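Local coordinates for CofB (Escherichia coli, PDB 5AX6), which forms homotrimers as the minor pilin subunit of the type IVb pilus CFA/III and probably takes part in assembling that pilus, at residues Lys178-Val183 with Tyr221-Ser226; Lys61-Thr66 with Ile139-Phe144; Ser82-Phe87 with Tyr107-Glu112. All coordinates share one frame; numbering follows the deposited sequence.

Contact 1: residues Lys178-Val183 with Tyr221-Ser226; sequences KDIYVV and YGLRLS
Arg224 lays NH2 of its guanidinium over one face of the Tyr181 ring, 3.5 Å from CD2 and displaced toward the rim. Ring and guanidinium planes stand 71° apart, so this cation-pi contact is made by one edge of the cation, with Arg224 CZ 4.7 Å from the ring centroid. A bend at chi3 (67°) turns NE out of line, and the guanidinium beyond it lies over the tyrosine, whose chain runs alongside in the same direction. Beneath the two side chains the backbones are an antiparallel hydrogen-bonded pair: Tyr181 N gives to Arg224 O at 3.0 Å, and Arg224 N to Tyr181 O at 2.8 Å. Val183 and Gly222 form the next such pair; there Val183 CG2 rests 3.5 Å from Gly222 C, on a glycine that has no side chain to stand in the way. On the opposite face these strands set Ile180 and Val182 against Leu223 and Leu225. Ile180 CG1 meets Leu225 CD2 at 3.7 Å, the two chains side by side, and Leu223 CD2 reaches Ile180 CG2 at 4.0 Å; Val163 of helix 161-171 packs on Ile180 and Leu223. Arg224 NH2 also donates to Leu63 O, while Tyr181 OH bonds to Gln48 of the second subunit. The cation is thus shared between a pi face and a loop carbonyl, which probably steadies the tyrosine whose hydroxyl reaches the trimer interface.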
# COMPACT_ATOMS: atom_id res chain seq x y z
N LYS A 178 4.60 4.99 -35.83
CA LYS A 178 3.70 4.15 -36.61
C LYS A 178 4.40 3.78 -37.92
O LYS A 178 4.37 2.63 -38.35
CB LYS A 178 2.38 4.88 -36.88
CG LYS A 178 1.33 4.01 -37.57
CD LYS A 178 0.11 4.84 -37.95
CE LYS A 178 -0.94 3.98 -38.64
NZ LYS A 178 -1.68 3.17 -37.64
N ASP A 179 5.04 4.77 -38.53
CA ASP A 179 5.93 4.52 -39.64
C ASP A 179 6.78 5.75 -39.92
O ASP A 179 6.59 6.82 -39.31
CB ASP A 179 5.17 4.10 -40.92
CG ASP A 179 5.91 3.01 -41.71
OD1 ASP A 179 7.16 3.07 -41.82
OD2 ASP A 179 5.25 2.08 -42.21
N ILE A 180 7.71 5.57 -40.85
CA ILE A 180 8.64 6.61 -41.24
C ILE A 180 8.72 6.61 -42.75
O ILE A 180 9.03 5.59 -43.34
CB ILE A 180 10.04 6.36 -40.65
CG1 ILE A 180 9.98 6.38 -39.12
CG2 ILE A 180 11.03 7.37 -41.20
CD1 ILE A 180 11.26 5.92 -38.46
N TYR A 181 8.41 7.75 -43.36
CA TYR A 181 8.44 7.86 -44.82
C TYR A 181 9.50 8.85 -45.24
O TYR A 181 9.79 9.82 -44.53
CB TYR A 181 7.08 8.31 -45.36
CG TYR A 181 6.06 7.21 -45.51
CD1 TYR A 181 5.67 6.76 -46.76
CD2 TYR A 181 5.50 6.60 -44.39
CE1 TYR A 181 4.73 5.75 -46.90
CE2 TYR A 181 4.56 5.60 -44.52
CZ TYR A 181 4.18 5.18 -45.78
OH TYR A 181 3.25 4.18 -45.90
N VAL A 182 10.07 8.62 -46.42
CA VAL A 182 10.94 9.60 -47.04
C VAL A 182 10.08 10.61 -47.80
O VAL A 182 9.17 10.22 -48.55
CB VAL A 182 11.95 8.94 -48.00
CG1 VAL A 182 12.75 9.99 -48.74
CG2 VAL A 182 12.86 8.00 -47.23
N VAL A 183 10.33 11.89 -47.59
CA VAL A 183 9.60 12.91 -48.33
C VAL A 183 10.57 13.83 -49.06
O VAL A 183 11.76 13.85 -48.76
CB VAL A 183 8.67 13.73 -47.40
CG1 VAL A 183 7.58 12.81 -46.84
CG2 VAL A 183 9.45 14.41 -46.27
N TYR A 221 15.41 16.48 -49.37
CA TYR A 221 14.74 15.36 -48.73
C TYR A 221 14.46 15.60 -47.25
O TYR A 221 15.05 16.48 -46.62
CB TYR A 221 15.56 14.08 -48.89
CG TYR A 221 15.55 13.57 -50.31
CD1 TYR A 221 14.50 12.80 -50.79
CD2 TYR A 221 16.60 13.87 -51.19
CE1 TYR A 221 14.48 12.33 -52.09
CE2 TYR A 221 16.59 13.40 -52.51
CZ TYR A 221 15.53 12.63 -52.94
OH TYR A 221 15.51 12.16 -54.23
N GLY A 222 13.53 14.82 -46.71
CA GLY A 222 13.19 14.89 -45.31
C GLY A 222 12.60 13.57 -44.89
O GLY A 222 12.50 12.64 -45.69
N LEU A 223 12.22 13.47 -43.62
CA LEU A 223 11.55 12.29 -43.10
C LEU A 223 10.23 12.70 -42.49
O LEU A 223 10.14 13.71 -41.79
CB LEU A 223 12.39 11.59 -42.03
CG LEU A 223 13.72 10.96 -42.44
CD1 LEU A 223 14.49 10.56 -41.19
CD2 LEU A 223 13.49 9.76 -43.34
N ARG A 224 9.19 11.92 -42.76
CA ARG A 224 7.93 12.12 -42.07
C ARG A 224 7.80 11.06 -40.98
O ARG A 224 7.80 9.86 -41.27
CB ARG A 224 6.75 12.04 -43.05
CG ARG A 224 5.41 12.36 -42.40
CD ARG A 224 4.26 12.13 -43.35
NE ARG A 224 4.09 10.72 -43.69
CZ ARG A 224 3.10 10.27 -44.47
NH1 ARG A 224 2.22 11.13 -44.97
NH2 ARG A 224 3.01 8.98 -44.75
N LEU A 225 7.73 11.51 -39.73
CA LEU A 225 7.55 10.60 -38.61
C LEU A 225 6.09 10.63 -38.19
O LEU A 225 5.56 11.70 -37.88
CB LEU A 225 8.44 10.98 -37.42
CG LEU A 225 9.93 11.19 -37.66
CD1 LEU A 225 10.59 11.66 -36.36
CD2 LEU A 225 10.56 9.90 -38.13
N SER A 226 5.44 9.46 -38.18
CA SER A 226 4.02 9.37 -37.82
C SER A 226 3.85 8.81 -36.42
O SER A 226 4.42 7.76 -36.11
CB SER A 226 3.25 8.49 -38.81
OG SER A 226 3.31 9.02 -40.12

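Contact 2: residues Lys61-Thr66 with Ile139-Phe144; sequences KDLNST and IERVDF
The guanidinium of Arg141 carries Leu63 CD2 over one face, nearer its rim than its centre, with CD2 3.7 Å from NE. Its edges are polar. Along one, NE and NH2 grip the carboxylate of Asp143 side-on: NE meets OD1 at 2.9 Å and NH2 meets OD2 at 2.8 Å, each oxygen approached on its syn side and lying close to the guanidinium plane. At another edge NH1 reaches Lys61 O at 2.9 Å, but the N-H angle of 123° makes this bond weak. NH2 also donates to Asn60 O, just before the segment, and together with the Lys61 bond this ties the loop to strand 139-148. A bend at chi3 (76°) places NE where it can meet Asp143 OD1. Replacing Arg141 with an alanine would probably leave the Asp143 carboxylate without its two-pronged mate and the Lys61 carbonyl without its weak donor, opening a gap beside the Leu63 methyl. Glu140 approaches Lys61 at about a right angle, its OE2 3.6 Å from Lys61 CB, a contact with the aliphatic chain. Within the loop, Asp62 OD1 accepts from Asn64 N at 2.8 Å in an Asx turn, inside a type I beta turn from Asp62 to Ser65. The loop covers strand 139-148 beside strand 220-227, where Leu63 and Arg141 both touch Ser226; strand 121-130 flanks the other edge, and on the opposite face of the strand, away from the loop, Phe144 packs against Ile18, Ile21 and Val22 of helix 4-25.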
# COMPACT_ATOMS: atom_id res chain seq x y z
N LYS A 61 -5.73 9.98 -44.16
CA LYS A 61 -5.77 8.89 -43.17
C LYS A 61 -4.91 7.71 -43.59
O LYS A 61 -4.33 7.02 -42.76
CB LYS A 61 -7.20 8.42 -42.93
CG LYS A 61 -8.15 9.50 -42.46
CD LYS A 61 -9.50 8.87 -42.19
CE LYS A 61 -10.54 9.90 -41.84
NZ LYS A 61 -11.84 9.23 -41.54
N ASP A 62 -4.87 7.45 -44.90
CA ASP A 62 -4.00 6.43 -45.46
C ASP A 62 -2.57 6.98 -45.53
O ASP A 62 -2.35 8.03 -46.11
CB ASP A 62 -4.50 6.02 -46.86
CG ASP A 62 -3.75 4.83 -47.45
OD1 ASP A 62 -2.54 4.65 -47.19
OD2 ASP A 62 -4.38 4.07 -48.21
N LEU A 63 -1.62 6.27 -44.93
CA LEU A 63 -0.22 6.71 -44.94
C LEU A 63 0.32 6.95 -46.35
O LEU A 63 1.30 7.69 -46.54
CB LEU A 63 0.66 5.68 -44.22
CG LEU A 63 0.66 5.75 -42.70
CD1 LEU A 63 1.21 4.45 -42.11
CD2 LEU A 63 1.47 6.95 -42.23
N ASN A 64 -0.31 6.32 -47.34
CA ASN A 64 0.20 6.39 -48.70
C ASN A 64 -0.52 7.43 -49.55
O ASN A 64 -0.16 7.64 -50.71
CB ASN A 64 0.11 5.01 -49.35
CG ASN A 64 0.99 4.00 -48.66
OD1 ASN A 64 2.21 4.17 -48.60
ND2 ASN A 64 0.38 2.95 -48.11
N SER A 65 -1.51 8.10 -48.98
CA SER A 65 -2.28 9.09 -49.72
C SER A 65 -1.54 10.41 -49.80
O SER A 65 -0.60 10.64 -49.04
CB SER A 65 -3.65 9.31 -49.08
OG SER A 65 -4.38 8.10 -49.05
N THR A 66 -1.98 11.27 -50.72
CA THR A 66 -1.36 12.57 -50.92
C THR A 66 -1.37 13.44 -49.67
O THR A 66 -2.42 13.62 -49.06
CB THR A 66 -2.07 13.36 -52.02
OG1 THR A 66 -2.40 12.48 -53.10
CG2 THR A 66 -1.18 14.51 -52.50
N ILE A 139 -8.24 13.63 -33.72
CA ILE A 139 -7.02 13.46 -34.48
C ILE A 139 -6.52 12.02 -34.33
O ILE A 139 -6.25 11.57 -33.21
CB ILE A 139 -5.94 14.45 -34.01
CG1 ILE A 139 -6.37 15.90 -34.32
CG2 ILE A 139 -4.59 14.12 -34.64
CD1 ILE A 139 -5.57 16.97 -33.53
N GLU A 140 -6.40 11.30 -35.43
CA GLU A 140 -6.06 9.89 -35.33
C GLU A 140 -4.60 9.62 -35.62
O GLU A 140 -4.09 8.51 -35.40
CB GLU A 140 -6.94 9.04 -36.27
CG GLU A 140 -6.69 9.24 -37.75
CD GLU A 140 -7.60 8.36 -38.60
OE1 GLU A 140 -8.83 8.39 -38.37
OE2 GLU A 140 -7.08 7.63 -39.47
N ARG A 141 -3.91 10.63 -36.13
CA ARG A 141 -2.48 10.48 -36.38
C ARG A 141 -1.82 11.85 -36.38
O ARG A 141 -2.43 12.81 -36.84
CB ARG A 141 -2.22 9.78 -37.73
CG ARG A 141 -0.81 9.21 -37.85
CD ARG A 141 -0.61 8.49 -39.17
NE ARG A 141 -0.45 9.41 -40.30
CZ ARG A 141 -1.24 9.43 -41.37
NH1 ARG A 141 -2.28 8.61 -41.46
NH2 ARG A 141 -1.00 10.29 -42.35
N VAL A 142 -0.60 11.93 -35.86
CA VAL A 142 0.16 13.18 -35.93
C VAL A 142 1.43 12.93 -36.73
O VAL A 142 2.26 12.11 -36.34
CB VAL A 142 0.53 13.74 -34.53
CG1 VAL A 142 1.22 15.09 -34.67
CG2 VAL A 142 -0.72 13.87 -33.66
N ASP A 143 1.57 13.64 -37.84
CA ASP A 143 2.75 13.52 -38.68
C ASP A 143 3.69 14.70 -38.48
O ASP A 143 3.25 15.84 -38.47
CB ASP A 143 2.36 13.45 -40.17
CG ASP A 143 1.66 12.15 -40.54
OD1 ASP A 143 1.79 11.15 -39.80
OD2 ASP A 143 0.99 12.14 -41.60
N PHE A 144 4.98 14.41 -38.35
CA PHE A 144 6.02 15.43 -38.23
C PHE A 144 6.95 15.33 -39.43
O PHE A 144 7.55 14.28 -39.66
CB PHE A 144 6.82 15.25 -36.93
CG PHE A 144 6.00 15.40 -35.69
CD1 PHE A 144 5.92 16.63 -35.04
CD2 PHE A 144 5.31 14.32 -35.16
CE1 PHE A 144 5.15 16.78 -33.89
CE2 PHE A 144 4.56 14.45 -34.01
CZ PHE A 144 4.48 15.69 -33.37

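Contact 3: residues Ser82-Phe87 with Tyr107-Glu112; sequences STRIFF and YIPCEE
Arg84 slots its guanidinium between Ile108 and Glu112: Ile108 CD1 sits over the centre of one face, 3.7 Å from CZ, and Glu112 CA over the centre of the opposite face, 3.5 Å from CZ. Held flat in this sandwich, the group turns its NE and NH2 edge to a single acceptor, Pro109 O, with NE at 3.1 Å and NH2 at 2.9 Å. Pro109 O lies only 6° out of the guanidinium plane, so two donors converge on one carbonyl; Cys110 O adds a weak bond to NE. CG stands anti to the backbone N (chi1 -163°), and the chain stays extended to NE, spanning the distance between the two loops. The Glu112 side chain crosses that of Arg84 at about a right angle, the carboxylate plane 81° from the guanidinium plane. Their charges are bridged by water 1, which accepts from Arg84 NH1 at 2.9 Å and donates to Glu112 OE1 at 2.8 Å. NH1 has a stronger partner in Glu17, with which it forms a salt bridge. Farther along, Phe87 CB touches Ile108 CD1 at 4.3 Å, and water 2 accepts from Ile108 N and probably donates to Phe87 O. Both segments lie between strands 75-76 and 121-130, with the 107-112 loop tethered by the Cys92-Cys110 disulfide; helix 4-25 meets them through Glu17, which touches Ile108, Pro109 and Glu112, and through Ile21, which packs against Phe87.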
# COMPACT_ATOMS: atom_id res chain seq x y z
N SER A 82 4.69 31.67 -36.09
CA SER A 82 4.32 32.09 -34.74
C SER A 82 3.68 30.93 -34.00
O SER A 82 3.26 31.05 -32.84
CB SER A 82 3.35 33.27 -34.80
OG SER A 82 3.89 34.33 -35.57
N THR A 83 3.64 29.79 -34.68
CA THR A 83 2.87 28.63 -34.24
C THR A 83 3.18 28.18 -32.82
O THR A 83 2.28 27.71 -32.12
CB THR A 83 3.09 27.46 -35.20
OG1 THR A 83 2.64 27.86 -36.50
CG2 THR A 83 2.27 26.24 -34.74
N ARG A 84 4.43 28.33 -32.38
CA ARG A 84 4.78 27.82 -31.06
C ARG A 84 3.97 28.47 -29.94
O ARG A 84 3.70 27.84 -28.92
CB ARG A 84 6.29 28.00 -30.78
CG ARG A 84 6.75 27.12 -29.63
CD ARG A 84 8.25 27.26 -29.30
NE ARG A 84 8.65 26.27 -28.29
CZ ARG A 84 9.07 25.05 -28.59
NH1 ARG A 84 9.16 24.67 -29.86
NH2 ARG A 84 9.40 24.21 -27.61
N ILE A 85 3.57 29.73 -30.12
CA ILE A 85 2.85 30.42 -29.05
C ILE A 85 1.52 29.76 -28.71
O ILE A 85 1.06 29.84 -27.58
CB ILE A 85 2.62 31.91 -29.38
CG1 ILE A 85 1.51 32.08 -30.41
CG2 ILE A 85 3.93 32.58 -29.84
CD1 ILE A 85 1.06 33.51 -30.58
N PHE A 86 0.91 29.08 -29.67
CA PHE A 86 -0.39 28.45 -29.41
C PHE A 86 -0.28 27.11 -28.68
O PHE A 86 -1.28 26.59 -28.18
CB PHE A 86 -1.14 28.29 -30.74
CG PHE A 86 -1.34 29.60 -31.44
CD1 PHE A 86 -2.36 30.45 -31.05
CD2 PHE A 86 -0.47 30.01 -32.45
CE1 PHE A 86 -2.53 31.67 -31.68
CE2 PHE A 86 -0.65 31.24 -33.08
CZ PHE A 86 -1.68 32.07 -32.68
N PHE A 87 0.92 26.57 -28.60
CA PHE A 87 1.14 25.30 -27.91
C PHE A 87 2.01 25.47 -26.68
O PHE A 87 2.50 24.49 -26.11
CB PHE A 87 1.78 24.30 -28.86
CG PHE A 87 0.90 23.96 -30.02
CD1 PHE A 87 -0.09 23.00 -29.88
CD2 PHE A 87 1.02 24.65 -31.22
CE1 PHE A 87 -0.94 22.70 -30.94
CE2 PHE A 87 0.19 24.36 -32.28
CZ PHE A 87 -0.80 23.38 -32.14
N TYR A 107 3.65 21.48 -22.06
CA TYR A 107 3.75 20.32 -22.95
C TYR A 107 5.10 20.32 -23.63
O TYR A 107 5.78 19.30 -23.72
CB TYR A 107 2.62 20.35 -23.98
CG TYR A 107 1.27 20.20 -23.34
CD1 TYR A 107 0.72 18.94 -23.08
CD2 TYR A 107 0.54 21.32 -22.98
CE1 TYR A 107 -0.53 18.81 -22.48
CE2 TYR A 107 -0.70 21.21 -22.38
CZ TYR A 107 -1.23 19.96 -22.13
OH TYR A 107 -2.46 19.87 -21.54
N ILE A 108 5.48 21.50 -24.12
CA ILE A 108 6.82 21.73 -24.65
C ILE A 108 7.34 23.01 -24.01
O ILE A 108 6.56 23.83 -23.54
CB ILE A 108 6.82 21.86 -26.18
CG1 ILE A 108 5.96 23.04 -26.62
CG2 ILE A 108 6.31 20.56 -26.83
CD1 ILE A 108 5.90 23.25 -28.14
N PRO A 109 8.66 23.19 -24.00
CA PRO A 109 9.25 24.38 -23.36
C PRO A 109 8.83 25.68 -24.04
O PRO A 109 8.61 25.70 -25.25
CB PRO A 109 10.76 24.15 -23.50
CG PRO A 109 10.93 22.99 -24.45
CD PRO A 109 9.68 22.18 -24.35
N CYS A 110 8.74 26.76 -23.27
CA CYS A 110 8.47 28.07 -23.83
C CYS A 110 9.43 28.39 -24.95
O CYS A 110 9.04 28.83 -26.04
CB CYS A 110 8.59 29.14 -22.74
SG CYS A 110 7.32 28.96 -21.46
N GLU A 111 10.71 28.15 -24.68
CA GLU A 111 11.75 28.42 -25.65
C GLU A 111 12.07 27.12 -26.38
O GLU A 111 12.30 26.10 -25.74
CB GLU A 111 12.98 28.98 -24.94
CG GLU A 111 14.14 29.31 -25.83
CD GLU A 111 15.28 29.96 -25.04
OE1 GLU A 111 15.07 30.29 -23.85
OE2 GLU A 111 16.37 30.13 -25.62
N GLU A 112 12.07 27.16 -27.71
CA GLU A 112 12.49 25.98 -28.46
C GLU A 112 13.90 25.60 -28.02
O GLU A 112 14.74 26.47 -27.86
CB GLU A 112 12.46 26.23 -29.96
CG GLU A 112 12.85 25.00 -30.80
CD GLU A 112 12.93 25.30 -32.28
OE1 GLU A 112 11.99 24.93 -33.02
OE2 GLU A 112 13.94 25.91 -32.71
O HOH W 1 9.49 26.06 -32.37
O HOH W 2 3.42 23.69 -23.63

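How the contacts relate
All three contacts lie in the pilin domain, on one side of the chain's centre. Contacts 1 and 2 have centres about 11 Å apart and share the antiparallel sheet in which strand 220-227 lies between 139-148 and 179-185; they join directly where Ser226 OG bonds Asp143 OD1 at 2.6 Å, and both touch the second subunit. Contact 3 is about 23 Å from each, centre to centre, and touches neither, its nearest atoms about 8 Å from contact 2. Along the chain its segments fall between the two of contact 2, and contact 1 follows. Strand 179-185 and the 61-66 loop together face the neighbouring subunit, while contact 3 pins a separate loop region to helix 4-25.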